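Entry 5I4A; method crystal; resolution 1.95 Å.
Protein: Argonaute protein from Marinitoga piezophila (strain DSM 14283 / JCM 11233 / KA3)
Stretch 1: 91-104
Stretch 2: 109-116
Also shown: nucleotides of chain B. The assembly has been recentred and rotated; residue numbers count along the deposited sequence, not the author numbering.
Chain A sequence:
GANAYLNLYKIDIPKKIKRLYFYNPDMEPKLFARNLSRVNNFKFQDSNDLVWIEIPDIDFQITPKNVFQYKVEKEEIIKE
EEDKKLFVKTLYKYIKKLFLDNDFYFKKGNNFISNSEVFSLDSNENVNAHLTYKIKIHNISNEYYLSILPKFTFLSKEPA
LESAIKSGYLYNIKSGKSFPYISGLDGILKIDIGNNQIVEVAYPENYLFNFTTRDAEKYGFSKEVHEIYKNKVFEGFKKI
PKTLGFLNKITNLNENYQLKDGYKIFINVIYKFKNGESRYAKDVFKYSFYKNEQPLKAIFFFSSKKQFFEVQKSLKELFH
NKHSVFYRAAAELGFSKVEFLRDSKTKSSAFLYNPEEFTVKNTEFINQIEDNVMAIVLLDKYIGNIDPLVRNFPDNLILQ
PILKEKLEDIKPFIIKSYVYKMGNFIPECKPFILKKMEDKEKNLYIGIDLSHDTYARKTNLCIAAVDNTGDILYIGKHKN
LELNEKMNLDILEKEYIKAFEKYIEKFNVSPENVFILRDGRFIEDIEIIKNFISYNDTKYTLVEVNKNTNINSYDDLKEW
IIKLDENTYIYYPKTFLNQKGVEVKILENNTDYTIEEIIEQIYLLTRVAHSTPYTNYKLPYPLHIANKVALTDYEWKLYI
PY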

ATOM      1  N   LEU A  91      25.948   4.429  -2.107  1.00 28.49           N
ATOM      2  CA  LEU A  91      25.883   2.993  -2.357  1.00 32.70           C
ATOM      3  C   LEU A  91      24.771   2.655  -3.345  1.00 35.33           C
ATOM      4  O   LEU A  91      24.942   1.788  -4.211  1.00 32.14           O
ATOM      5  CB  LEU A  91      25.683   2.252  -1.037  1.00 28.74           C
ATOM      6  CG  LEU A  91      25.869   0.737  -1.010  1.00 35.60           C
ATOM      7  CD1 LEU A  91      27.230   0.349  -1.556  1.00 33.01           C
ATOM      8  CD2 LEU A  91      25.704   0.234   0.411  1.00 31.80           C
ATOM      9  N   TYR A  92      23.625   3.334  -3.232  1.00 30.62           N
ATOM     10  CA  TYR A  92      22.537   3.135  -4.187  1.00 32.55           C
ATOM     11  C   TYR A  92      22.978   3.474  -5.604  1.00 32.74           C
ATOM     12  O   TYR A  92      22.723   2.716  -6.548  1.00 28.16           O
ATOM     13  CB  TYR A  92      21.329   3.981  -3.784  1.00 32.11           C
ATOM     14  CG  TYR A  92      20.284   3.236  -2.985  1.00 30.90           C
ATOM     15  CD1 TYR A  92      19.726   2.056  -3.459  1.00 29.58           C
ATOM     16  CD2 TYR A  92      19.858   3.713  -1.754  1.00 27.46           C
ATOM     17  CE1 TYR A  92      18.769   1.374  -2.729  1.00 26.58           C
ATOM     18  CE2 TYR A  92      18.903   3.041  -1.018  1.00 29.57           C
ATOM     19  CZ  TYR A  92      18.360   1.873  -1.509  1.00 32.87           C
ATOM     20  OH  TYR A  92      17.411   1.202  -0.773  1.00 32.46           O
ATOM     21  N   LYS A  93      23.638   4.622  -5.775  1.00 24.22           N
ATOM     22  CA  LYS A  93      24.119   5.005  -7.097  1.00 32.64           C
ATOM     23  C   LYS A  93      25.180   4.040  -7.602  1.00 28.82           C
ATOM     24  O   LYS A  93      25.253   3.769  -8.807  1.00 29.36           O
ATOM     25  CB  LYS A  93      24.667   6.432  -7.063  1.00 33.38           C
ATOM     26  CG  LYS A  93      23.628   7.486  -6.707  1.00 32.10           C
ATOM     27  CD  LYS A  93      24.269   8.848  -6.502  1.00 31.26           C
ATOM     28  CE  LYS A  93      24.971   9.327  -7.761  1.00 43.05           C
ATOM     29  NZ  LYS A  93      25.637  10.641  -7.544  1.00 50.19           N
ATOM     30  N   TYR A  94      26.001   3.504  -6.699  1.00 36.41           N
ATOM     31  CA  TYR A  94      27.039   2.569  -7.116  1.00 30.43           C
ATOM     32  C   TYR A  94      26.438   1.248  -7.579  1.00 35.27           C
ATOM     33  O   TYR A  94      26.923   0.643  -8.542  1.00 34.72           O
ATOM     34  CB  TYR A  94      28.031   2.337  -5.981  1.00 33.86           C
ATOM     35  CG  TYR A  94      29.146   1.406  -6.375  1.00 43.02           C
ATOM     36  CD1 TYR A  94      29.977   1.713  -7.442  1.00 48.80           C
ATOM     37  CD2 TYR A  94      29.364   0.218  -5.693  1.00 47.92           C
ATOM     38  CE1 TYR A  94      30.996   0.868  -7.817  1.00 50.94           C
ATOM     39  CE2 TYR A  94      30.385  -0.636  -6.062  1.00 50.21           C
ATOM     40  CZ  TYR A  94      31.196  -0.304  -7.126  1.00 52.31           C
ATOM     41  OH  TYR A  94      32.216  -1.143  -7.505  1.00 63.31           O
ATOM     42  N   ILE A  95      25.384   0.785  -6.903  1.00 32.73           N
ATOM     43  CA  ILE A  95      24.707  -0.438  -7.326  1.00 33.51           C
ATOM     44  C   ILE A  95      24.061  -0.237  -8.688  1.00 31.93           C
ATOM     45  O   ILE A  95      24.141  -1.106  -9.566  1.00 39.14           O
ATOM     46  CB  ILE A  95      23.676  -0.865  -6.264  1.00 28.50           C
ATOM     47  CG1 ILE A  95      24.395  -1.420  -5.034  1.00 35.57           C
ATOM     48  CG2 ILE A  95      22.690  -1.882  -6.835  1.00 22.84           C
ATOM     49  CD1 ILE A  95      23.638  -1.204  -3.750  1.00 42.39           C
ATOM     50  N   LYS A  96      23.417   0.913  -8.885  1.00 25.69           N
ATOM     51  CA  LYS A  96      22.805   1.224 -10.172  1.00 29.02           C
ATOM     52  C   LYS A  96      23.833   1.185 -11.295  1.00 34.86           C
ATOM     53  O   LYS A  96      23.583   0.612 -12.362  1.00 30.81           O
ATOM     54  CB  LYS A  96      22.131   2.593 -10.101  1.00 25.92           C
ATOM     55  CG  LYS A  96      21.472   3.046 -11.389  1.00 34.24           C
ATOM     56  CD  LYS A  96      20.865   4.427 -11.212  1.00 35.53           C
ATOM     57  CE  LYS A  96      20.065   4.842 -12.428  1.00 36.86           C
ATOM     58  NZ  LYS A  96      19.377   6.138 -12.199  1.00 47.85           N
ATOM     59  N   LYS A  97      25.001   1.793 -11.070  1.00 26.22           N
ATOM     60  CA  LYS A  97      26.041   1.805 -12.095  1.00 29.05           C
ATOM     61  C   LYS A  97      26.449   0.391 -12.483  1.00 25.60           C
ATOM     62  O   LYS A  97      26.580   0.075 -13.671  1.00 34.75           O
ATOM     63  CB  LYS A  97      27.261   2.589 -11.610  1.00 31.73           C
ATOM     64  CG  LYS A  97      28.510   2.290 -12.424  1.00 30.77           C
ATOM     65  CD  LYS A  97      29.729   3.032 -11.912  1.00 37.24           C
ATOM     66  CE  LYS A  97      30.971   2.622 -12.697  1.00 33.63           C
ATOM     67  NZ  LYS A  97      30.746   2.727 -14.169  1.00 31.61           N
ATOM     68  N   LEU A  98      26.658  -0.476 -11.490  1.00 25.10           N
ATOM     69  CA  LEU A  98      27.085  -1.843 -11.776  1.00 32.83           C
ATOM     70  C   LEU A  98      26.045  -2.580 -12.613  1.00 36.98           C
ATOM     71  O   LEU A  98      26.388  -3.265 -13.584  1.00 39.20           O
ATOM     72  CB  LEU A  98      27.362  -2.587 -10.472  1.00 27.30           C
ATOM     73  CG  LEU A  98      28.612  -2.150  -9.707  1.00 32.02           C
ATOM     74  CD1 LEU A  98      28.767  -2.957  -8.429  1.00 33.76           C
ATOM     75  CD2 LEU A  98      29.847  -2.284 -10.584  1.00 34.59           C
ATOM     76  N   PHE A  99      24.767  -2.455 -12.245  1.00 34.75           N
ATOM     77  CA  PHE A  99      23.703  -3.062 -13.038  1.00 38.12           C
ATOM     78  C   PHE A  99      23.683  -2.495 -14.453  1.00 41.56           C
ATOM     79  O   PHE A  99      23.617  -3.244 -15.434  1.00 50.10           O
ATOM     80  CB  PHE A  99      22.349  -2.846 -12.359  1.00 34.10           C
ATOM     81  CG  PHE A  99      22.010  -3.881 -11.320  1.00 33.67           C
ATOM     82  CD1 PHE A  99      21.434  -5.087 -11.689  1.00 27.66           C
ATOM     83  CD2 PHE A  99      22.250  -3.641  -9.978  1.00 28.45           C
ATOM     84  CE1 PHE A  99      21.111  -6.037 -10.738  1.00 28.49           C
ATOM     85  CE2 PHE A  99      21.931  -4.588  -9.022  1.00 30.73           C
ATOM     86  CZ  PHE A  99      21.361  -5.789  -9.403  1.00 30.63           C
ATOM     87  N   LEU A 100      23.734  -1.165 -14.575  1.00 41.29           N
ATOM     88  CA  LEU A 100      23.733  -0.546 -15.897  1.00 36.26           C
ATOM     89  C   LEU A 100      24.981  -0.926 -16.684  1.00 38.98           C
ATOM     90  O   LEU A 100      24.919  -1.114 -17.905  1.00 37.97           O
ATOM     91  CB  LEU A 100      23.618   0.974 -15.770  1.00 38.77           C
ATOM     92  CG  LEU A 100      22.283   1.549 -15.286  1.00 46.53           C
ATOM     93  CD1 LEU A 100      22.351   3.067 -15.216  1.00 37.51           C
ATOM     94  CD2 LEU A 100      21.141   1.108 -16.185  1.00 46.11           C
ATOM     95  N   ASP A 101      26.127  -1.043 -16.004  1.00 42.31           N
ATOM     96  CA  ASP A 101      27.349  -1.473 -16.675  1.00 36.85           C
ATOM     97  C   ASP A 101      27.247  -2.899 -17.195  1.00 44.55           C
ATOM     98  O   ASP A 101      27.966  -3.259 -18.132  1.00 42.10           O
ATOM     99  CB  ASP A 101      28.552  -1.360 -15.735  1.00 32.63           C
ATOM    100  CG  ASP A 101      29.017   0.072 -15.550  1.00 35.57           C
ATOM    101  OD1 ASP A 101      28.526   0.960 -16.274  1.00 29.59           O
ATOM    102  OD2 ASP A 101      29.888   0.303 -14.686  1.00 40.26           O
ATOM    103  N   ASN A 102      26.384  -3.722 -16.602  1.00 37.22           N
ATOM    104  CA  ASN A 102      26.131  -5.066 -17.095  1.00 37.55           C
ATOM    105  C   ASN A 102      24.866  -5.135 -17.940  1.00 36.35           C
ATOM    106  O   ASN A 102      24.269  -6.208 -18.075  1.00 38.25           O
ATOM    107  CB  ASN A 102      26.074  -6.053 -15.930  1.00 36.37           C
ATOM    108  CG  ASN A 102      27.429  -6.248 -15.271  1.00 44.96           C
ATOM    109  OD1 ASN A 102      28.179  -7.161 -15.622  1.00 51.58           O
ATOM    110  ND2 ASN A 102      27.755  -5.381 -14.320  1.00 37.96           N
ATOM    111  N   ASP A 103      24.448  -3.999 -18.501  1.00 52.11           N
ATOM    112  CA  ASP A 103      23.378  -3.887 -19.488  1.00 63.42           C
ATOM    113  C   ASP A 103      22.004  -4.241 -18.931  1.00 64.77           C
ATOM    114  O   ASP A 103      21.104  -4.612 -19.692  1.00 64.11           O
ATOM    115  CB  ASP A 103      23.677  -4.730 -20.732  1.00 71.66           C
ATOM    116  CG  ASP A 103      23.524  -3.939 -22.017  1.00 78.86           C
ATOM    117  OD1 ASP A 103      24.368  -3.055 -22.280  1.00 74.88           O
ATOM    118  OD2 ASP A 103      22.558  -4.197 -22.762  1.00 86.73           O
ATOM    119  N   PHE A 104      21.815  -4.133 -17.619  1.00 54.15           N
ATOM    120  CA  PHE A 104      20.473  -4.174 -17.061  1.00 45.60           C
ATOM    121  C   PHE A 104      19.763  -2.855 -17.335  1.00 42.38           C
ATOM    122  O   PHE A 104      20.383  -1.789 -17.377  1.00 40.50           O
ATOM    123  CB  PHE A 104      20.518  -4.424 -15.553  1.00 45.60           C
ATOM    124  CG  PHE A 104      20.786  -5.854 -15.174  1.00 47.48           C
ATOM    125  CD1 PHE A 104      22.014  -6.438 -15.436  1.00 36.38           C
ATOM    126  CD2 PHE A 104      19.815  -6.605 -14.531  1.00 48.37           C
ATOM    127  CE1 PHE A 104      22.264  -7.752 -15.081  1.00 37.91           C
ATOM    128  CE2 PHE A 104      20.059  -7.920 -14.171  1.00 53.13           C
ATOM    129  CZ  PHE A 104      21.285  -8.494 -14.447  1.00 52.28           C
ATOM    130  N   GLY A 109      12.072   2.679  -8.583  1.00 43.05           N
ATOM    131  CA  GLY A 109      12.017   1.778  -7.451  1.00 48.25           C
ATOM    132  C   GLY A 109      13.192   0.836  -7.333  1.00 46.82           C
ATOM    133  O   GLY A 109      13.094  -0.163  -6.611  1.00 52.35           O
ATOM    134  N   ASN A 110      14.298   1.122  -8.023  1.00 38.57           N
ATOM    135  CA  ASN A 110      15.503   0.290  -8.005  1.00 35.80           C
ATOM    136  C   ASN A 110      15.226  -1.122  -8.512  1.00 35.50           C
ATOM    137  O   ASN A 110      15.811  -2.095  -8.028  1.00 43.32           O
ATOM    138  CB  ASN A 110      16.138   0.253  -6.612  1.00 35.63           C
ATOM    139  CG  ASN A 110      16.822   1.558  -6.250  1.00 40.44           C
ATOM    140  OD1 ASN A 110      17.514   2.158  -7.072  1.00 35.54           O
ATOM    141  ND2 ASN A 110      16.621   2.011  -5.018  1.00 44.03           N
ATOM    142  N   ASN A 111      14.329  -1.238  -9.487  1.00 33.16           N
ATOM    143  CA  ASN A 111      14.121  -2.481 -10.213  1.00 30.78           C
ATOM    144  C   ASN A 111      15.096  -2.535 -11.380  1.00 39.33           C
ATOM    145  O   ASN A 111      15.226  -1.561 -12.130  1.00 35.34           O
ATOM    146  CB  ASN A 111      12.682  -2.587 -10.719  1.00 40.15           C
ATOM    147  CG  ASN A 111      11.679  -2.727  -9.595  1.00 39.50           C
ATOM    148  OD1 ASN A 111      11.422  -3.828  -9.114  1.00 45.33           O
ATOM    149  ND2 ASN A 111      11.102  -1.609  -9.172  1.00 34.35           N
ATOM    150  N   PHE A 112      15.783  -3.664 -11.527  1.00 29.94           N
ATOM    151  CA  PHE A 112      16.803  -3.823 -12.558  1.00 38.94           C
ATOM    152  C   PHE A 112      16.390  -4.955 -13.487  1.00 35.21           C
ATOM    153  O   PHE A 112      16.339  -6.121 -13.080  1.00 43.92           O
ATOM    154  CB  PHE A 112      18.174  -4.063 -11.935  1.00 34.93           C
ATOM    155  CG  PHE A 112      18.705  -2.871 -11.192  1.00 37.63           C
ATOM    156  CD1 PHE A 112      19.146  -1.752 -11.880  1.00 37.29           C
ATOM    157  CD2 PHE A 112      18.746  -2.857  -9.809  1.00 37.51           C
ATOM    158  CE1 PHE A 112      19.628  -0.649 -11.204  1.00 29.82           C
ATOM    159  CE2 PHE A 112      19.226  -1.755  -9.127  1.00 29.86           C
ATOM    160  CZ  PHE A 112      19.666  -0.651  -9.826  1.00 29.85           C
ATOM    161  N   ILE A 113      16.099  -4.599 -14.731  1.00 32.86           N
ATOM    162  CA  ILE A 113      15.573  -5.528 -15.721  1.00 36.20           C
ATOM    163  C   ILE A 113      16.746  -6.162 -16.455  1.00 33.78           C
ATOM    164  O   ILE A 113      17.536  -5.460 -17.095  1.00 33.96           O
ATOM    165  CB  ILE A 113      14.637  -4.803 -16.699  1.00 36.45           C
ATOM    166  CG1 ILE A 113      13.426  -4.231 -15.961  1.00 31.38           C
ATOM    167  CG2 ILE A 113      14.210  -5.718 -17.821  1.00 33.78           C
ATOM    168  CD1 ILE A 113      12.585  -3.301 -16.813  1.00 30.01           C
ATOM    169  N   SER A 114      16.864  -7.483 -16.367  1.00 52.58           N
ATOM    170  CA  SER A 114      17.910  -8.176 -17.105  1.00 52.63           C
ATOM    171  C   SER A 114      17.597  -8.181 -18.597  1.00 52.76           C
ATOM    172  O   SER A 114      16.437  -8.250 -19.012  1.00 52.88           O
ATOM    173  CB  SER A 114      18.067  -9.612 -16.605  1.00 52.74           C
ATOM    174  OG  SER A 114      19.008 -10.324 -17.391  1.00 52.81           O
ATOM    175  N   ASN A 115      18.653  -8.101 -19.407  1.00 52.73           N
ATOM    176  CA  ASN A 115      18.519  -8.170 -20.854  1.00 52.85           C
ATOM    177  C   ASN A 115      19.170  -9.403 -21.464  1.00 52.98           C
ATOM    178  O   ASN A 115      19.155  -9.549 -22.691  1.00 53.08           O
ATOM    179  CB  ASN A 115      19.089  -6.906 -21.508  1.00 52.71           C
ATOM    180  CG  ASN A 115      18.133  -5.732 -21.432  1.00 52.65           C
ATOM    181  OD1 ASN A 115      17.087  -5.729 -22.084  1.00 52.77           O
ATOM    182  ND2 ASN A 115      18.486  -4.729 -20.641  1.00 52.45           N
ATOM    183  N   SER A 116      19.741 -10.290 -20.649  1.00 52.98           N
ATOM    184  CA  SER A 116      20.188 -11.600 -21.105  1.00 53.66           C
ATOM    185  C   SER A 116      19.279 -12.729 -20.654  1.00 55.14           C
ATOM    186  O   SER A 116      19.124 -13.710 -21.383  1.00 53.46           O
ATOM    187  CB  SER A 116      21.614 -11.886 -20.616  1.00 57.70           C
ATOM    188  OG  SER A 116      21.614 -12.331 -19.270  1.00 63.22           O
TER
ATOM    189  P     A B  11      15.207   4.116   0.122  1.00 83.25           P
ATOM    190  OP1   A B  11      14.985   3.506  -1.211  1.00 87.55           O
ATOM    191  OP2   A B  11      16.124   3.465   1.093  1.00 78.26           O
ATOM    192  O5'   A B  11      15.705   5.606  -0.124  1.00 76.37           O
ATOM    193  C5'   A B  11      16.272   6.375   0.924  1.00 73.83           C
ATOM    194  C4'   A B  11      17.044   7.539   0.369  1.00 77.77           C
ATOM    195  O4'   A B  11      18.227   7.039  -0.308  1.00 76.15           O
ATOM    196  C3'   A B  11      16.299   8.338  -0.692  1.00 82.43           C
ATOM    197  O3'   A B  11      15.439   9.343  -0.166  1.00 87.17           O
ATOM    198  C2'   A B  11      17.420   8.871  -1.578  1.00 79.99           C
ATOM    199  O2'   A B  11      18.032  10.021  -1.011  1.00 78.23           O
ATOM    200  C1'   A B  11      18.416   7.718  -1.529  1.00 75.76           C
ATOM    201  N9    A B  11      18.190   6.760  -2.626  1.00 62.06           N
ATOM    202  C8    A B  11      17.328   5.689  -2.686  1.00 51.09           C
ATOM    203  N7    A B  11      17.381   5.034  -3.822  1.00 50.51           N
ATOM    204  C5    A B  11      18.343   5.729  -4.551  1.00 52.43           C
ATOM    205  C6    A B  11      18.880   5.559  -5.838  1.00 53.98           C
ATOM    206  N6    A B  11      18.510   4.582  -6.677  1.00 53.84           N
ATOM    207  N1    A B  11      19.822   6.435  -6.239  1.00 55.73           N
ATOM    208  C2    A B  11      20.209   7.418  -5.415  1.00 55.93           C
ATOM    209  N3    A B  11      19.779   7.682  -4.188  1.00 54.59           N
ATOM    210  C4    A B  11      18.842   6.791  -3.821  1.00 57.78           C
ATOM    211  P     C B   9       7.478  -0.858  -7.593  1.00 67.10           P
ATOM    212  OP1   C B   9       8.535  -1.849  -7.271  1.00 69.76           O
ATOM    213  OP2   C B   9       6.067  -1.305  -7.709  1.00 71.64           O
ATOM    214  O5'   C B   9       7.549   0.309  -6.510  1.00 64.61           O
ATOM    215  C5'   C B   9       8.789   0.918  -6.182  1.00 70.06           C
ATOM    216  C4'   C B   9       8.704   2.422  -6.204  1.00 72.06           C
ATOM    217  O4'   C B   9       7.744   2.840  -7.209  1.00 70.97           O
ATOM    218  C3'   C B   9       8.217   3.084  -4.924  1.00 72.13           C
ATOM    219  O3'   C B   9       9.250   3.243  -3.963  1.00 74.23           O
ATOM    220  C2'   C B   9       7.655   4.407  -5.429  1.00 70.05           C
ATOM    221  O2'   C B   9       8.703   5.331  -5.681  1.00 67.03           O
ATOM    222  C1'   C B   9       7.052   3.988  -6.768  1.00 71.35           C
HETATM  223  O   HOH W   1      20.224   1.392  -7.057  1.00 31.05           O
HETATM  224  O   HOH W   2      21.435  -7.477 -18.766  1.00 39.33           O

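Two phenylalanine rings lie almost perfectly flat against each other where the helix 91-101 meets the strand 111-114: the planes of Phe-99 and Phe-112 differ by 4°, and their centroids are 4.0 Å apart in an offset stack. The offset brings Phe-99 CB over the face of the Phe-112 ring, 3.4 Å from its CD1, so the CH-pi contact and the stack share one residue pair. Phe-112 points toward the helix and extends along it, its CZ reaching 3.7 Å from Lys-96 CA and its CE2 4.2 Å from Ile-95 CG2.

The example illustrates how an aromatic centre can be flanked by polar contacts of different kinds. Beyond the helix, Phe-104 CA approaches Ile-113 O at 3.2 Å, a CA-H...O contact, while the edge of its ring faces Phe-112 O. Next to it, Asn-115 ND2 donates to Asp-103 O at 2.8 Å, the single direct hydrogen bond between the stretches; a water accepting from Asn-115 N also donates to Asn-102 O. Toward the nucleic acid, another water donates to both Tyr-92 O and Asn-110 OD1. Asn-110 makes two weak hydrogen bonds with the A11 base, through OD1 to N6 (2.7 Å) and ND2 to N7 (3.3 Å), and Tyr-92 OH donates to A11 OP2 (3.2 Å), so both stretches hold one nucleotide.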